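Local coordinates for putative uncharacterized protein (Methanosarcina barkeri str. Fusaro, PDB 3P43) that probably acts as a manganese-dependent 3'-phosphoesterase of the LigD family, trimming damaged 3' ends of DNA during repair, at residues Arg36-Ala39 / Arg40-Tyr44; Lys112-Glu115 / Arg116-Val119. All blocks are in the same frame, centred on the assembly; numbering follows the deposited sequence.

Overall arrangement
Both interactions close antiparallel hairpins of one curled sheet, on opposite sides of the chain's centre, with their centres about 26 Å apart and nearest atoms about 15 Å apart. Strands 31-38 and 98-114, neighbours in that sheet, each contribute the first arm of one hairpin. Each contact is partly buried, mixing two buried residues with three exposed ones. In interaction 1 (36-39 with 40-44) paired histidines hold manganese on one face, while an arginine-tyrosine pair packs on the other. Interaction 2 (112-115 with 116-119) binds no metal: a type I turn is flanked by charged side chains, and an isoleucine faces strands 42-50 and 53-59.

Interaction 1 (Arg36-Ala39 / Arg40-Tyr44); sequences RHDA and RKLHY. With MN (manganese (II) ion), chain B.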
loop_
_atom_site.group_PDB
_atom_site.type_symbol
_atom_site.label_atom_id
_atom_site.label_comp_id
_atom_site.label_asym_id
_atom_site.label_seq_id
_atom_site.Cartn_x
_atom_site.Cartn_y
_atom_site.Cartn_z
ATOM N N ARG A 36 -6.413 -0.400 6.982
ATOM C CA ARG A 36 -7.567 0.460 6.824
ATOM C C ARG A 36 -7.394 1.621 7.782
ATOM O O ARG A 36 -7.267 1.420 8.988
ATOM C CB ARG A 36 -8.851 -0.290 7.154
ATOM C CG ARG A 36 -10.106 0.468 6.763
ATOM C CD ARG A 36 -11.355 -0.293 7.149
ATOM N NE ARG A 36 -11.603 -0.250 8.585
ATOM C CZ ARG A 36 -12.164 -1.237 9.277
ATOM N NH1 ARG A 36 -12.527 -2.354 8.666
ATOM N NH2 ARG A 36 -12.355 -1.111 10.585
ATOM N N HIS A 37 -7.378 2.834 7.245
ATOM C CA HIS A 37 -7.129 4.014 8.060
ATOM C C HIS A 37 -8.365 4.905 8.084
ATOM O O HIS A 37 -8.739 5.484 7.070
ATOM C CB HIS A 37 -5.919 4.778 7.522
ATOM C CG HIS A 37 -5.437 5.867 8.427
ATOM N ND1 HIS A 37 -4.477 6.779 8.047
ATOM C CD2 HIS A 37 -5.785 6.193 9.695
ATOM C CE1 HIS A 37 -4.253 7.619 9.040
ATOM N NE2 HIS A 37 -5.032 7.284 10.053
ATOM N N ASP A 38 -9.009 4.989 9.244
ATOM C CA ASP A 38 -10.171 5.852 9.419
ATOM C C ASP A 38 -9.727 7.234 9.895
ATOM O O ASP A 38 -9.605 7.474 11.092
ATOM C CB ASP A 38 -11.139 5.231 10.433
ATOM C CG ASP A 38 -12.537 5.838 10.360
ATOM O OD1 ASP A 38 -12.730 6.797 9.585
ATOM O OD2 ASP A 38 -13.445 5.349 11.073
ATOM N N ALA A 39 -9.480 8.138 8.956
ATOM C CA ALA A 39 -8.975 9.464 9.295
ATOM C C ALA A 39 -9.980 10.521 8.864
ATOM O O ALA A 39 -11.161 10.429 9.196
ATOM C CB ALA A 39 -7.626 9.701 8.625
ATOM N N ARG A 40 -9.509 11.526 8.129
ATOM C CA ARG A 40 -10.405 12.506 7.527
ATOM C C ARG A 40 -11.440 11.739 6.721
ATOM O O ARG A 40 -12.642 11.896 6.909
ATOM C CB ARG A 40 -9.628 13.455 6.613
ATOM C CG ARG A 40 -8.557 14.259 7.319
ATOM C CD ARG A 40 -9.165 15.189 8.356
ATOM N NE ARG A 40 -9.850 16.325 7.744
ATOM C CZ ARG A 40 -10.557 17.226 8.421
ATOM N NH1 ARG A 40 -10.678 17.122 9.738
ATOM N NH2 ARG A 40 -11.145 18.227 7.781
ATOM N N LYS A 41 -10.956 10.891 5.825
ATOM C CA LYS A 41 -11.817 9.969 5.116
ATOM C C LYS A 41 -11.326 8.569 5.411
ATOM O O LYS A 41 -10.191 8.380 5.860
ATOM C CB LYS A 41 -11.734 10.214 3.611
ATOM C CG LYS A 41 -11.369 11.636 3.245
ATOM C CD LYS A 41 -12.578 12.412 2.764
ATOM C CE LYS A 41 -13.106 11.847 1.454
ATOM N NZ LYS A 41 -14.143 12.734 0.851
ATOM N N LEU A 42 -12.178 7.582 5.165
ATOM C CA LEU A 42 -11.777 6.190 5.260
ATOM C C LEU A 42 -10.971 5.842 4.010
ATOM O O LEU A 42 -11.438 6.059 2.891
ATOM C CB LEU A 42 -13.019 5.297 5.362
ATOM C CG LEU A 42 -12.866 3.826 5.759
ATOM C CD1 LEU A 42 -12.101 3.022 4.703
ATOM C CD2 LEU A 42 -12.211 3.712 7.136
ATOM N N HIS A 43 -9.768 5.313 4.203
ATOM C CA HIS A 43 -8.938 4.877 3.083
ATOM C C HIS A 43 -8.059 3.714 3.509
ATOM O O HIS A 43 -8.103 3.279 4.659
ATOM C CB HIS A 43 -8.077 6.023 2.558
ATOM C CG HIS A 43 -7.085 6.528 3.553
ATOM N ND1 HIS A 43 -7.403 7.472 4.505
ATOM C CD2 HIS A 43 -5.781 6.222 3.748
ATOM C CE1 HIS A 43 -6.338 7.727 5.242
ATOM N NE2 HIS A 43 -5.340 6.984 4.801
ATOM N N TYR A 44 -7.266 3.204 2.578
ATOM C CA TYR A 44 -6.408 2.071 2.871
ATOM C C TYR A 44 -4.964 2.417 2.596
ATOM O O TYR A 44 -4.620 2.925 1.529
ATOM C CB TYR A 44 -6.840 0.841 2.072
ATOM C CG TYR A 44 -8.161 0.267 2.536
ATOM C CD1 TYR A 44 -8.203 -0.874 3.327
ATOM C CD2 TYR A 44 -9.366 0.875 2.192
ATOM C CE1 TYR A 44 -9.404 -1.401 3.764
ATOM C CE2 TYR A 44 -10.580 0.352 2.626
ATOM C CZ TYR A 44 -10.591 -0.785 3.411
ATOM O OH TYR A 44 -11.782 -1.316 3.846
HETATM MN MN MN B . -3.382 6.836 5.912
HETATM O O HOH W 1 -12.466 -3.012 5.903
#
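The imidazole of His43 has the CB of His37 over one face, 3.9 Å from the ring centroid, and the methyl CB of Ala39 near its edge; the same methyl sits over the rim of one face of the His37 ring. The two imidazole planes are inclined at 62°. His37 and His43 form a hydrogen-bonded antiparallel pair, so both side chains leave the same face of the hairpin and converge on manganese. His37 ND1 binds the metal at 2.4 Å and His43 NE2 at 2.3 Å; Asp45 completes the protein ligands. With chi1 at 64°, His43 CG sits between its backbone N and carbonyl carbon, and its NE2 faces the ion. His43 ND1 donates to Lys41 O at 3.2 Å from well out of the carbonyl plane, while Ala39 N reaches that oxygen from the opposite face. His37 NE2 likewise donates to Ala97 O.

On the other face, Arg36 CG lies over the Tyr44 ring, 3.9 Å from its centroid, and Leu42 CD1 touches the same CG. One water, in the planes of both guanidinium and phenol, joins Arg36 NH1 to Tyr44 OH; Glu101 gives that guanidinium a salt bridge. Each histidine thus gives one nitrogen to manganese and the other to a carbonyl, a second shell that helps set each ring's rotation and is likely to favour metal binding.

Interaction 2 (Lys112-Glu115 / Arg116-Val119); sequences KREE and REIV
A beta hairpin with a two-residue loop, a type I turn from Glu114 to Glu117, joins strands 98-114 and 117-123, part of the beta barrel of this phosphoesterase. Glu114 and Glu117 close the turn with two backbone bonds: Glu114 N donates to Glu117 O at 2.7 Å, and Glu117 N to Glu114 O at 3.2 Å. Farther along, Lys112 and Val119 form the next hydrogen-bonded pair, with Val119 N donating to Lys112 O at 2.9 Å and Lys112 N to Val119 O at 3.2 Å.

On the face carrying Lys112, Glu114, Glu117 and Val119, the long lysine serves two purposes. Its CB packs on Val119 CB at 4.0 Å, suiting the aliphatic part to a buried valine; the chain then runs extended, and its CD and CE pass obliquely over the Glu117 carboxylate before it turns at chi4 (94°). That bend carries Lys112 NZ to 3.4 Å from Glu114 OE2, a salt bridge whose hydrogen bond is weak. Glu117 lies beyond salt-bridge range, but the ammonium probably eases the closeness of the two carboxylates.

The opposite face holds Arg113 beside Ile118, their side chains pointing the same way. Ile118 is buried against Leu48 and Met50 of strand 42-50 and Lys55 and Trp57 of strand 53-59, a place for a branched hydrocarbon, whereas exposed Arg113 can keep its charge at the surface. At the turn, the polar ends of Glu115 and Arg116 both find Arg135: the carboxylate salt-bridges its guanidinium, and Arg116 NH1 donates to its carbonyl. Between the charged chains of the lysine-bearing face, the nearest approach is Lys112 CE to Glu117 OE1, at 3.2 Å.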
loop_
_atom_site.group_PDB
_atom_site.type_symbol
_atom_site.label_atom_id
_atom_site.label_comp_id
_atom_site.label_asym_id
_atom_site.label_seq_id
_atom_site.Cartn_x
_atom_site.Cartn_y
_atom_site.Cartn_z
ATOM N N LYS A 112 10.128 -6.462 -9.932
ATOM C CA LYS A 112 10.668 -5.353 -10.700
ATOM C C LYS A 112 10.507 -4.071 -9.899
ATOM O O LYS A 112 9.508 -3.888 -9.202
ATOM C CB LYS A 112 9.920 -5.238 -12.033
ATOM C CG LYS A 112 10.339 -4.076 -12.926
ATOM C CD LYS A 112 9.426 -3.988 -14.150
ATOM C CE LYS A 112 9.720 -2.766 -15.010
ATOM N NZ LYS A 112 10.663 -3.061 -16.123
ATOM N N ARG A 113 11.499 -3.196 -9.980
ATOM C CA ARG A 113 11.383 -1.881 -9.364
ATOM C C ARG A 113 12.203 -0.856 -10.108
ATOM O O ARG A 113 13.404 -1.032 -10.324
ATOM C CB ARG A 113 11.797 -1.887 -7.891
ATOM C CG ARG A 113 11.873 -0.478 -7.317
ATOM C CD ARG A 113 11.790 -0.443 -5.803
ATOM N NE ARG A 113 11.721 0.933 -5.317
ATOM C CZ ARG A 113 12.225 1.351 -4.159
ATOM N NH1 ARG A 113 12.845 0.498 -3.357
ATOM N NH2 ARG A 113 12.120 2.627 -3.808
ATOM N N GLU A 114 11.539 0.223 -10.491
ATOM C CA GLU A 114 12.188 1.338 -11.149
ATOM C C GLU A 114 11.536 2.593 -10.605
ATOM O O GLU A 114 10.557 2.508 -9.869
ATOM C CB GLU A 114 12.027 1.227 -12.671
ATOM C CG GLU A 114 12.838 0.086 -13.277
ATOM C CD GLU A 114 12.516 -0.181 -14.741
ATOM O OE1 GLU A 114 11.515 0.373 -15.255
ATOM O OE2 GLU A 114 13.268 -0.960 -15.372
ATOM N N GLU A 115 12.085 3.753 -10.943
ATOM C CA GLU A 115 11.567 5.012 -10.423
ATOM C C GLU A 115 10.038 5.115 -10.563
ATOM O O GLU A 115 9.344 5.504 -9.618
ATOM C CB GLU A 115 12.266 6.194 -11.102
ATOM C CG GLU A 115 11.707 7.569 -10.758
ATOM C CD GLU A 115 11.961 7.992 -9.319
ATOM O OE1 GLU A 115 12.568 7.213 -8.551
ATOM O OE2 GLU A 115 11.549 9.119 -8.957
ATOM N N ARG A 116 9.515 4.741 -11.729
ATOM C CA ARG A 116 8.085 4.894 -12.005
ATOM C C ARG A 116 7.287 3.596 -12.054
ATOM O O ARG A 116 6.147 3.589 -12.520
ATOM C CB ARG A 116 7.868 5.633 -13.326
ATOM C CG ARG A 116 8.064 7.135 -13.263
ATOM C CD ARG A 116 7.436 7.793 -14.487
ATOM N NE ARG A 116 7.668 7.004 -15.690
ATOM C CZ ARG A 116 6.757 6.233 -16.276
ATOM N NH1 ARG A 116 5.527 6.155 -15.784
ATOM N NH2 ARG A 116 7.078 5.552 -17.370
ATOM N N GLU A 117 7.863 2.499 -11.586
ATOM C CA GLU A 117 7.171 1.228 -11.697
ATOM C C GLU A 117 7.627 0.228 -10.656
ATOM O O GLU A 117 8.821 0.098 -10.383
ATOM C CB GLU A 117 7.324 0.642 -13.104
ATOM C CG GLU A 117 6.493 -0.616 -13.339
ATOM C CD GLU A 117 6.621 -1.157 -14.760
ATOM O OE1 GLU A 117 7.400 -0.587 -15.557
ATOM O OE2 GLU A 117 5.942 -2.156 -15.080
ATOM N N ILE A 118 6.653 -0.460 -10.067
ATOM C CA ILE A 118 6.911 -1.509 -9.095
ATOM C C ILE A 118 5.995 -2.692 -9.375
ATOM O O ILE A 118 4.783 -2.530 -9.524
ATOM C CB ILE A 118 6.714 -1.008 -7.653
ATOM C CG1 ILE A 118 7.700 0.129 -7.361
ATOM C CG2 ILE A 118 6.894 -2.147 -6.665
ATOM C CD1 ILE A 118 7.618 0.696 -5.961
ATOM N N VAL A 119 6.583 -3.879 -9.473
ATOM C CA VAL A 119 5.813 -5.096 -9.688
ATOM C C VAL A 119 6.185 -6.100 -8.609
ATOM O O VAL A 119 7.360 -6.394 -8.408
ATOM C CB VAL A 119 6.093 -5.712 -11.067
ATOM C CG1 VAL A 119 5.164 -6.908 -11.314
ATOM C CG2 VAL A 119 5.936 -4.669 -12.160
#